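Local atomic coordinates of FdxN element excision controlling factor XisI (Anabaena variabilis ATCC 29413, PDB entry 2NVM), a protein that probably controls, together with XisF and XisH, the site-specific excision of the fdxN element that rearranges nitrogen-fixation genes in cyanobacteria. Residues T11-I16 and D54-L59; N80-I85 and Q105-L110. All coordinates share one frame; numbering follows the deposited sequence.

Both contacts lie on the same mixed sheet, and their centres are about 13 Å apart. Contact 1 lays helix 4-23 against strand 55-61 near the centre of the chain. It is almost wholly apolar, and no hydrogen bond crosses it. Contact 2 pairs two parallel strands, 82-87 and 108-110, its centre about 11 Å from that of the chain. It too is mostly buried, with exposure at the Lys82-Thr106 end. Backbone hydrogen bonds hold it, with buried Ile, Leu and Trp side chains on the two faces. The two share no strand, yet they meet directly: Ile12 CG2 of contact 1 touches Ile83 CD1 of contact 2 at 3.4 Å. Helix 4-23 thus packs on residues of both.

Contact 1 of 2, residues T11-I16 and D54-L59; sequences TIQEII and DQYLWL
The Tyr56 ring carries Ile12 over one face, the two side chains set roughly perpendicular. Ile12 CG1 makes a CH-pi contact 4.1 Å from the centre of the Tyr56 ring, displaced toward the rim. Gln13 approaches obliquely, with its CG 3.4 Å from Tyr56 CE1. At the far end of the ring, Tyr56 OH donates to Asp54 OD1 at 2.8 Å, and Asp54 OD1 accepts through its anti lone pair. Asp54 OD1 also forms a salt bridge with Arg9 of helix 4-23, which ties the start of the strand to the helix. This is a helix laid on a beta-sheet: helix 11-16 runs nearly parallel to strand 55-59, their axes 6° apart in direction and 9.5 Å apart. A G1 beta bulge at Asp54 and Gln55 lies where the strand begins. An alanine in place of Tyr56 would remove the ring and its hydroxyl, and would probably loosen the seat of Ile12 and leave Asp54 less firmly placed. One turn on from Ile12, Ile16 has CG1 anti to its backbone N (chi1 -157°), which carries CD1 across to the strand backbone, 3.6 Å from Tyr56 C. The same CD1 touches Trp58 CB at 4.3 Å. The Trp58 ring meets Tyr20 edge-to-face.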
ATOM      1  N   THR B  11     -15.527   6.787  -6.118  1.00 48.16           N
ATOM      2  CA  THR B  11     -16.227   6.179  -4.981  1.00 47.06           C
ATOM      3  C   THR B  11     -15.260   5.630  -3.934  1.00 45.96           C
ATOM      4  O   THR B  11     -15.319   6.035  -2.775  1.00 45.72           O
ATOM      5  CB  THR B  11     -17.205   5.039  -5.446  1.00 46.06           C
ATOM      6  OG1 THR B  11     -18.174   5.583  -6.339  1.00 45.92           O
ATOM      7  CG2 THR B  11     -17.960   4.395  -4.273  1.00 48.03           C
ATOM      8  N   ILE B  12     -14.333   4.783  -4.361  1.00 47.66           N
ATOM      9  CA  ILE B  12     -13.410   4.142  -3.415  1.00 50.82           C
ATOM     10  C   ILE B  12     -12.369   5.154  -2.855  1.00 49.95           C
ATOM     11  O   ILE B  12     -11.964   5.008  -1.705  1.00 50.62           O
ATOM     12  CB  ILE B  12     -12.908   2.682  -3.885  1.00 52.87           C
ATOM     13  CG1 ILE B  12     -11.553   2.676  -4.534  1.00 52.92           C
ATOM     14  CG2 ILE B  12     -13.991   1.892  -4.623  1.00 56.80           C
ATOM     15  CD1 ILE B  12     -10.477   2.737  -3.479  1.00 56.38           C
ATOM     16  N   GLN B  13     -11.986   6.182  -3.623  1.00 49.68           N
ATOM     17  CA  GLN B  13     -11.089   7.243  -3.114  1.00 52.58           C
ATOM     18  C   GLN B  13     -11.790   8.099  -2.050  1.00 53.07           C
ATOM     19  O   GLN B  13     -11.181   8.438  -1.033  1.00 53.22           O
ATOM     20  CB  GLN B  13     -10.533   8.110  -4.240  1.00 53.06           C
ATOM     21  CG  GLN B  13      -9.531   7.335  -5.080  1.00 57.05           C
ATOM     22  CD  GLN B  13      -9.059   8.105  -6.279  1.00 56.99           C
ATOM     23  OE1 GLN B  13      -9.347   7.730  -7.427  1.00 62.37           O
ATOM     24  NE2 GLN B  13      -8.364   9.220  -6.029  1.00 55.98           N
ATOM     25  N   GLU B  14     -13.068   8.410  -2.287  1.00 52.41           N
ATOM     26  CA  GLU B  14     -13.905   9.152  -1.351  1.00 52.40           C
ATOM     27  C   GLU B  14     -14.118   8.308  -0.078  1.00 50.00           C
ATOM     28  O   GLU B  14     -14.062   8.850   1.015  1.00 49.21           O
ATOM     29  CB  GLU B  14     -15.254   9.508  -2.008  1.00 52.93           C
ATOM     30  CG  GLU B  14     -16.124  10.526  -1.274  1.00 55.91           C
ATOM     31  CD  GLU B  14     -17.498  10.763  -1.947  1.00 58.39           C
ATOM     32  OE1 GLU B  14     -18.057  11.872  -1.764  1.00 63.79           O
ATOM     33  OE2 GLU B  14     -18.020   9.859  -2.658  1.00 67.89           O
ATOM     34  N   ILE B  15     -14.342   6.993  -0.229  1.00 50.74           N
ATOM     35  CA  ILE B  15     -14.534   6.079   0.917  1.00 52.21           C
ATOM     36  C   ILE B  15     -13.257   5.958   1.781  1.00 53.30           C
ATOM     37  O   ILE B  15     -13.317   6.158   3.003  1.00 52.40           O
ATOM     38  CB  ILE B  15     -15.017   4.656   0.460  1.00 52.90           C
ATOM     39  CG1 ILE B  15     -16.473   4.693  -0.018  1.00 51.63           C
ATOM     40  CG2 ILE B  15     -14.937   3.619   1.597  1.00 52.00           C
ATOM     41  CD1 ILE B  15     -16.889   3.430  -0.786  1.00 50.74           C
ATOM     42  N   ILE B  16     -12.126   5.656   1.141  1.00 53.12           N
ATOM     43  CA  ILE B  16     -10.838   5.465   1.853  1.00 55.46           C
ATOM     44  C   ILE B  16     -10.434   6.737   2.646  1.00 56.17           C
ATOM     45  O   ILE B  16     -10.101   6.635   3.830  1.00 55.29           O
ATOM     46  CB  ILE B  16      -9.707   4.870   0.919  1.00 55.01           C
ATOM     47  CG1 ILE B  16      -8.623   4.170   1.761  1.00 59.48           C
ATOM     48  CG2 ILE B  16      -9.134   5.929  -0.031  1.00 53.38           C
ATOM     49  CD1 ILE B  16      -7.490   3.515   0.954  1.00 57.34           C
ATOM     50  N   ASP B  54      -4.699   1.623  -9.829  1.00 50.02           N
ATOM     51  CA  ASP B  54      -5.933   1.324  -9.065  1.00 49.44           C
ATOM     52  C   ASP B  54      -5.656   0.549  -7.775  1.00 47.66           C
ATOM     53  O   ASP B  54      -6.269  -0.486  -7.507  1.00 46.29           O
ATOM     54  CB  ASP B  54      -7.004   0.613  -9.939  1.00 50.33           C
ATOM     55  CG  ASP B  54      -7.654   1.520 -10.958  1.00 48.97           C
ATOM     56  OD1 ASP B  54      -8.019   2.658 -10.619  1.00 49.87           O
ATOM     57  OD2 ASP B  54      -7.899   1.046 -12.082  1.00 55.99           O
ATOM     58  N   GLN B  55      -4.687   1.056  -7.018  1.00 47.15           N
ATOM     59  CA  GLN B  55      -4.265   0.497  -5.724  1.00 46.58           C
ATOM     60  C   GLN B  55      -4.476   1.624  -4.726  1.00 45.60           C
ATOM     61  O   GLN B  55      -3.975   2.743  -4.935  1.00 46.82           O
ATOM     62  CB  GLN B  55      -2.803   0.076  -5.770  1.00 46.39           C
ATOM     63  CG  GLN B  55      -2.462  -0.976  -6.836  1.00 47.15           C
ATOM     64  CD  GLN B  55      -3.126  -2.310  -6.607  1.00 50.43           C
ATOM     65  OE1 GLN B  55      -3.147  -2.811  -5.496  1.00 55.05           O
ATOM     66  NE2 GLN B  55      -3.653  -2.906  -7.668  1.00 54.43           N
ATOM     67  N   TYR B  56      -5.234   1.330  -3.670  1.00 47.44           N
ATOM     68  CA  TYR B  56      -5.636   2.298  -2.637  1.00 46.13           C
ATOM     69  C   TYR B  56      -5.377   1.651  -1.287  1.00 46.35           C
ATOM     70  O   TYR B  56      -6.054   0.685  -0.932  1.00 47.03           O
ATOM     71  CB  TYR B  56      -7.139   2.647  -2.825  1.00 48.62           C
ATOM     72  CG  TYR B  56      -7.446   3.074  -4.252  1.00 47.13           C
ATOM     73  CD1 TYR B  56      -7.251   4.398  -4.674  1.00 49.66           C
ATOM     74  CD2 TYR B  56      -7.876   2.130  -5.201  1.00 43.11           C
ATOM     75  CE1 TYR B  56      -7.499   4.781  -6.019  1.00 47.66           C
ATOM     76  CE2 TYR B  56      -8.135   2.504  -6.543  1.00 44.31           C
ATOM     77  CZ  TYR B  56      -7.934   3.815  -6.947  1.00 47.11           C
ATOM     78  OH  TYR B  56      -8.183   4.150  -8.254  1.00 50.48           O
ATOM     79  N   LEU B  57      -4.425   2.187  -0.530  1.00 46.36           N
ATOM     80  CA  LEU B  57      -4.042   1.596   0.743  1.00 45.06           C
ATOM     81  C   LEU B  57      -3.825   2.591   1.876  1.00 44.17           C
ATOM     82  O   LEU B  57      -3.319   3.675   1.672  1.00 44.13           O
ATOM     83  CB  LEU B  57      -2.806   0.735   0.498  1.00 48.24           C
ATOM     84  CG  LEU B  57      -2.251  -0.091   1.676  1.00 50.45           C
ATOM     85  CD1 LEU B  57      -1.926  -1.523   1.257  1.00 57.51           C
ATOM     86  CD2 LEU B  57      -1.077   0.625   2.354  1.00 57.16           C
ATOM     87  N   TRP B  58      -4.230   2.169   3.065  1.00 44.22           N
ATOM     88  CA  TRP B  58      -4.102   2.879   4.303  1.00 44.35           C
ATOM     89  C   TRP B  58      -3.402   1.919   5.256  1.00 46.73           C
ATOM     90  O   TRP B  58      -3.902   0.810   5.514  1.00 46.12           O
ATOM     91  CB  TRP B  58      -5.503   3.321   4.795  1.00 46.86           C
ATOM     92  CG  TRP B  58      -5.614   3.789   6.209  1.00 44.64           C
ATOM     93  CD1 TRP B  58      -4.625   4.344   6.974  1.00 49.47           C
ATOM     94  CD2 TRP B  58      -6.820   3.892   6.985  1.00 48.90           C
ATOM     95  NE1 TRP B  58      -5.121   4.704   8.194  1.00 50.16           N
ATOM     96  CE2 TRP B  58      -6.459   4.446   8.242  1.00 47.22           C
ATOM     97  CE3 TRP B  58      -8.164   3.540   6.757  1.00 44.36           C
ATOM     98  CZ2 TRP B  58      -7.391   4.661   9.281  1.00 50.29           C
ATOM     99  CZ3 TRP B  58      -9.114   3.756   7.800  1.00 51.14           C
ATOM    100  CH2 TRP B  58      -8.710   4.308   9.050  1.00 47.86           C
ATOM    101  N   LEU B  59      -2.240   2.355   5.751  1.00 48.17           N
ATOM    102  CA  LEU B  59      -1.457   1.608   6.722  1.00 49.07           C
ATOM    103  C   LEU B  59      -0.983   2.502   7.842  1.00 50.24           C
ATOM    104  O   LEU B  59      -1.074   3.718   7.738  1.00 52.73           O
ATOM    105  CB  LEU B  59      -0.261   0.935   6.032  1.00 50.01           C
ATOM    106  CG  LEU B  59       0.832   1.724   5.289  1.00 46.07           C
ATOM    107  CD1 LEU B  59       1.638   2.649   6.155  1.00 52.39           C
ATOM    108  CD2 LEU B  59       1.789   0.707   4.660  1.00 50.13           C
TER

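Contact 2 of 2, residues N80-I85 and Q105-L110; sequences NGKIWI and QTDIIL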
ATOM      1  N   ASN B  80     -10.018  -6.019 -13.180  1.00 63.35           N
ATOM      2  CA  ASN B  80     -10.962  -6.594 -14.163  1.00 63.29           C
ATOM      3  C   ASN B  80     -12.393  -6.027 -14.006  1.00 60.94           C
ATOM      4  O   ASN B  80     -13.392  -6.754 -14.094  1.00 60.30           O
ATOM      5  CB  ASN B  80     -10.932  -8.137 -14.100  1.00 64.65           C
ATOM      6  CG  ASN B  80      -9.524  -8.714 -14.314  1.00 70.93           C
ATOM      7  OD1 ASN B  80      -8.776  -8.262 -15.196  1.00 76.61           O
ATOM      8  ND2 ASN B  80      -9.168  -9.730 -13.512  1.00 68.45           N
ATOM      9  N   GLY B  81     -12.460  -4.713 -13.768  1.00 58.56           N
ATOM     10  CA  GLY B  81     -13.717  -4.003 -13.567  1.00 55.69           C
ATOM     11  C   GLY B  81     -14.450  -4.274 -12.264  1.00 54.24           C
ATOM     12  O   GLY B  81     -15.637  -3.965 -12.183  1.00 54.27           O
ATOM     13  N   LYS B  82     -13.769  -4.837 -11.256  1.00 53.47           N
ATOM     14  CA  LYS B  82     -14.374  -5.130  -9.937  1.00 53.35           C
ATOM     15  C   LYS B  82     -13.516  -4.593  -8.796  1.00 51.16           C
ATOM     16  O   LYS B  82     -12.292  -4.536  -8.919  1.00 51.06           O
ATOM     17  CB  LYS B  82     -14.638  -6.628  -9.764  1.00 53.57           C
ATOM     18  CG  LYS B  82     -15.618  -7.158 -10.805  1.00 54.90           C
ATOM     19  CD  LYS B  82     -16.126  -8.557 -10.507  1.00 54.87           C
ATOM     20  CE  LYS B  82     -17.119  -9.003 -11.581  1.00 57.32           C
ATOM     21  NZ  LYS B  82     -17.759 -10.292 -11.237  1.00 62.47           N
ATOM     22  N   ILE B  83     -14.179  -4.214  -7.700  1.00 47.72           N
ATOM     23  CA  ILE B  83     -13.553  -3.668  -6.497  1.00 47.38           C
ATOM     24  C   ILE B  83     -13.234  -4.855  -5.592  1.00 47.10           C
ATOM     25  O   ILE B  83     -14.126  -5.599  -5.218  1.00 45.28           O
ATOM     26  CB  ILE B  83     -14.491  -2.644  -5.776  1.00 50.17           C
ATOM     27  CG1 ILE B  83     -14.738  -1.424  -6.699  1.00 50.39           C
ATOM     28  CG2 ILE B  83     -13.916  -2.205  -4.425  1.00 45.29           C
ATOM     29  CD1 ILE B  83     -15.781  -0.466  -6.212  1.00 46.27           C
ATOM     30  N   TRP B  84     -11.953  -5.012  -5.261  1.00 48.73           N
ATOM     31  CA  TRP B  84     -11.446  -6.067  -4.380  1.00 49.28           C
ATOM     32  C   TRP B  84     -11.139  -5.437  -3.037  1.00 48.89           C
ATOM     33  O   TRP B  84     -10.294  -4.565  -2.990  1.00 50.51           O
ATOM     34  CB  TRP B  84     -10.164  -6.670  -4.949  1.00 51.58           C
ATOM     35  CG  TRP B  84     -10.380  -7.600  -6.056  1.00 54.05           C
ATOM     36  CD1 TRP B  84     -10.793  -7.305  -7.318  1.00 57.50           C
ATOM     37  CD2 TRP B  84     -10.185  -9.006  -6.008  1.00 57.07           C
ATOM     38  NE1 TRP B  84     -10.892  -8.454  -8.066  1.00 57.10           N
ATOM     39  CE2 TRP B  84     -10.510  -9.517  -7.292  1.00 60.91           C
ATOM     40  CE3 TRP B  84      -9.766  -9.895  -5.001  1.00 58.35           C
ATOM     41  CZ2 TRP B  84     -10.435 -10.897  -7.597  1.00 58.62           C
ATOM     42  CZ3 TRP B  84      -9.678 -11.255  -5.292  1.00 53.87           C
ATOM     43  CH2 TRP B  84     -10.010 -11.750  -6.591  1.00 58.29           C
ATOM     44  N   ILE B  85     -11.833  -5.854  -1.979  1.00 49.57           N
ATOM     45  CA  ILE B  85     -11.570  -5.386  -0.606  1.00 49.12           C
ATOM     46  C   ILE B  85     -10.614  -6.453  -0.056  1.00 47.88           C
ATOM     47  O   ILE B  85     -11.043  -7.550   0.320  1.00 48.36           O
ATOM     48  CB  ILE B  85     -12.828  -5.233   0.261  1.00 49.32           C
ATOM     49  CG1 ILE B  85     -13.882  -4.346  -0.442  1.00 51.47           C
ATOM     50  CG2 ILE B  85     -12.431  -4.669   1.639  1.00 47.44           C
ATOM     51  CD1 ILE B  85     -15.189  -4.190   0.337  1.00 47.21           C
ATOM     52  N   GLN B 105     -23.418  -5.486  -5.866  1.00 54.30           N
ATOM     53  CA  GLN B 105     -22.708  -6.527  -5.073  1.00 55.56           C
ATOM     54  C   GLN B 105     -21.865  -7.484  -5.932  1.00 55.05           C
ATOM     55  O   GLN B 105     -20.853  -7.994  -5.455  1.00 55.29           O
ATOM     56  CB  GLN B 105     -23.666  -7.340  -4.188  1.00 56.35           C
ATOM     57  CG  GLN B 105     -24.404  -6.534  -3.132  1.00 61.07           C
ATOM     58  N   THR B 106     -22.283  -7.700  -7.190  1.00 54.74           N
ATOM     59  CA  THR B 106     -21.538  -8.532  -8.156  1.00 53.59           C
ATOM     60  C   THR B 106     -20.182  -7.937  -8.582  1.00 52.56           C
ATOM     61  O   THR B 106     -19.377  -8.676  -9.156  1.00 52.30           O
ATOM     62  CB  THR B 106     -22.365  -8.851  -9.437  1.00 53.51           C
ATOM     63  OG1 THR B 106     -22.664  -7.642 -10.148  1.00 51.39           O
ATOM     64  CG2 THR B 106     -23.654  -9.581  -9.076  1.00 53.11           C
ATOM     65  N   ASP B 107     -19.970  -6.624  -8.369  1.00 51.32           N
ATOM     66  CA  ASP B 107     -18.693  -5.929  -8.649  1.00 52.50           C
ATOM     67  C   ASP B 107     -17.813  -5.658  -7.390  1.00 51.31           C
ATOM     68  O   ASP B 107     -16.822  -4.937  -7.489  1.00 52.15           O
ATOM     69  CB  ASP B 107     -18.959  -4.639  -9.466  1.00 54.30           C
ATOM     70  CG  ASP B 107     -19.419  -4.920 -10.903  1.00 56.24           C
ATOM     71  OD1 ASP B 107     -19.009  -5.933 -11.518  1.00 60.28           O
ATOM     72  OD2 ASP B 107     -20.160  -4.082 -11.448  1.00 61.19           O
ATOM     73  N   ILE B 108     -18.168  -6.266  -6.246  1.00 49.46           N
ATOM     74  CA  ILE B 108     -17.452  -6.177  -4.964  1.00 48.89           C
ATOM     75  C   ILE B 108     -16.963  -7.604  -4.618  1.00 48.63           C
ATOM     76  O   ILE B 108     -17.767  -8.509  -4.568  1.00 48.13           O
ATOM     77  CB  ILE B 108     -18.365  -5.649  -3.812  1.00 47.59           C
ATOM     78  CG1 ILE B 108     -18.920  -4.251  -4.145  1.00 45.90           C
ATOM     79  CG2 ILE B 108     -17.598  -5.607  -2.479  1.00 46.64           C
ATOM     80  CD1 ILE B 108     -19.813  -3.640  -3.065  1.00 47.85           C
ATOM     81  N   ILE B 109     -15.660  -7.781  -4.399  1.00 49.36           N
ATOM     82  CA  ILE B 109     -15.054  -9.074  -4.019  1.00 49.41           C
ATOM     83  C   ILE B 109     -14.356  -8.905  -2.671  1.00 48.38           C
ATOM     84  O   ILE B 109     -13.548  -7.979  -2.500  1.00 48.53           O
ATOM     85  CB  ILE B 109     -14.014  -9.573  -5.057  1.00 48.04           C
ATOM     86  CG1 ILE B 109     -14.671  -9.717  -6.433  1.00 52.78           C
ATOM     87  CG2 ILE B 109     -13.401 -10.914  -4.613  1.00 48.91           C
ATOM     88  CD1 ILE B 109     -13.770 -10.203  -7.498  1.00 53.48           C
ATOM     89  N   LEU B 110     -14.667  -9.797  -1.730  1.00 47.18           N
ATOM     90  CA  LEU B 110     -14.017  -9.811  -0.429  1.00 47.31           C
ATOM     91  C   LEU B 110     -12.797 -10.697  -0.567  1.00 46.57           C
ATOM     92  O   LEU B 110     -12.852 -11.905  -0.345  1.00 46.02           O
ATOM     93  CB  LEU B 110     -14.956 -10.258   0.695  1.00 47.13           C
ATOM     94  CG  LEU B 110     -16.220  -9.410   0.842  1.00 49.83           C
ATOM     95  CD1 LEU B 110     -17.019  -9.948   2.030  1.00 40.77           C
ATOM     96  CD2 LEU B 110     -15.936  -7.885   0.997  1.00 45.51           C
TER
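Ile109 and Trp84 form the apolar centre on one face of the sheet, running alongside each other in the same direction. Ile109 CG2 sits over the six-membered ring of Trp84, 3.8 Å from its centre and 10° off the normal. Ile109 CD1 lies over the same face, nearer the rim. Trp84 NE1 is buried here and has no partner in the model. On the other face Ile85 CD1 touches Leu110 CD2 at 3.8 Å and Ile108 CG2 at 4.0 Å. Between the two faces runs a parallel ladder. Ile83 N donates to Asp107 O at 2.7 Å. Ile109 N donates to Ile83 O and Ile85 N to Ile109 O, each at 2.8 Å. All three bonds are nearly straight, which fixes Ile83 opposite Ile108 and Trp84 opposite Ile109. At the polar edge the extended Lys82 chain crosses Asp107. Its NZ donates to Thr106 O at 3.1 Å, nearly along the C=O axis, and forms a salt bridge with the C-terminal carboxylate of Ala126. Asp107 OD1 stays beyond salt-bridge range of Lys82 NZ, while Asp107 OD2 is hydrogen-bonded to Tyr8 OH. The strands are the two parallel strands of a beta-alpha-beta unit, joined through helix 93-100. This helix packs on Ile83, Ile85 and Ile108, helix 4-23 also reaches Ile83, and strand 67-79 pairs antiparallel with strand 82-87.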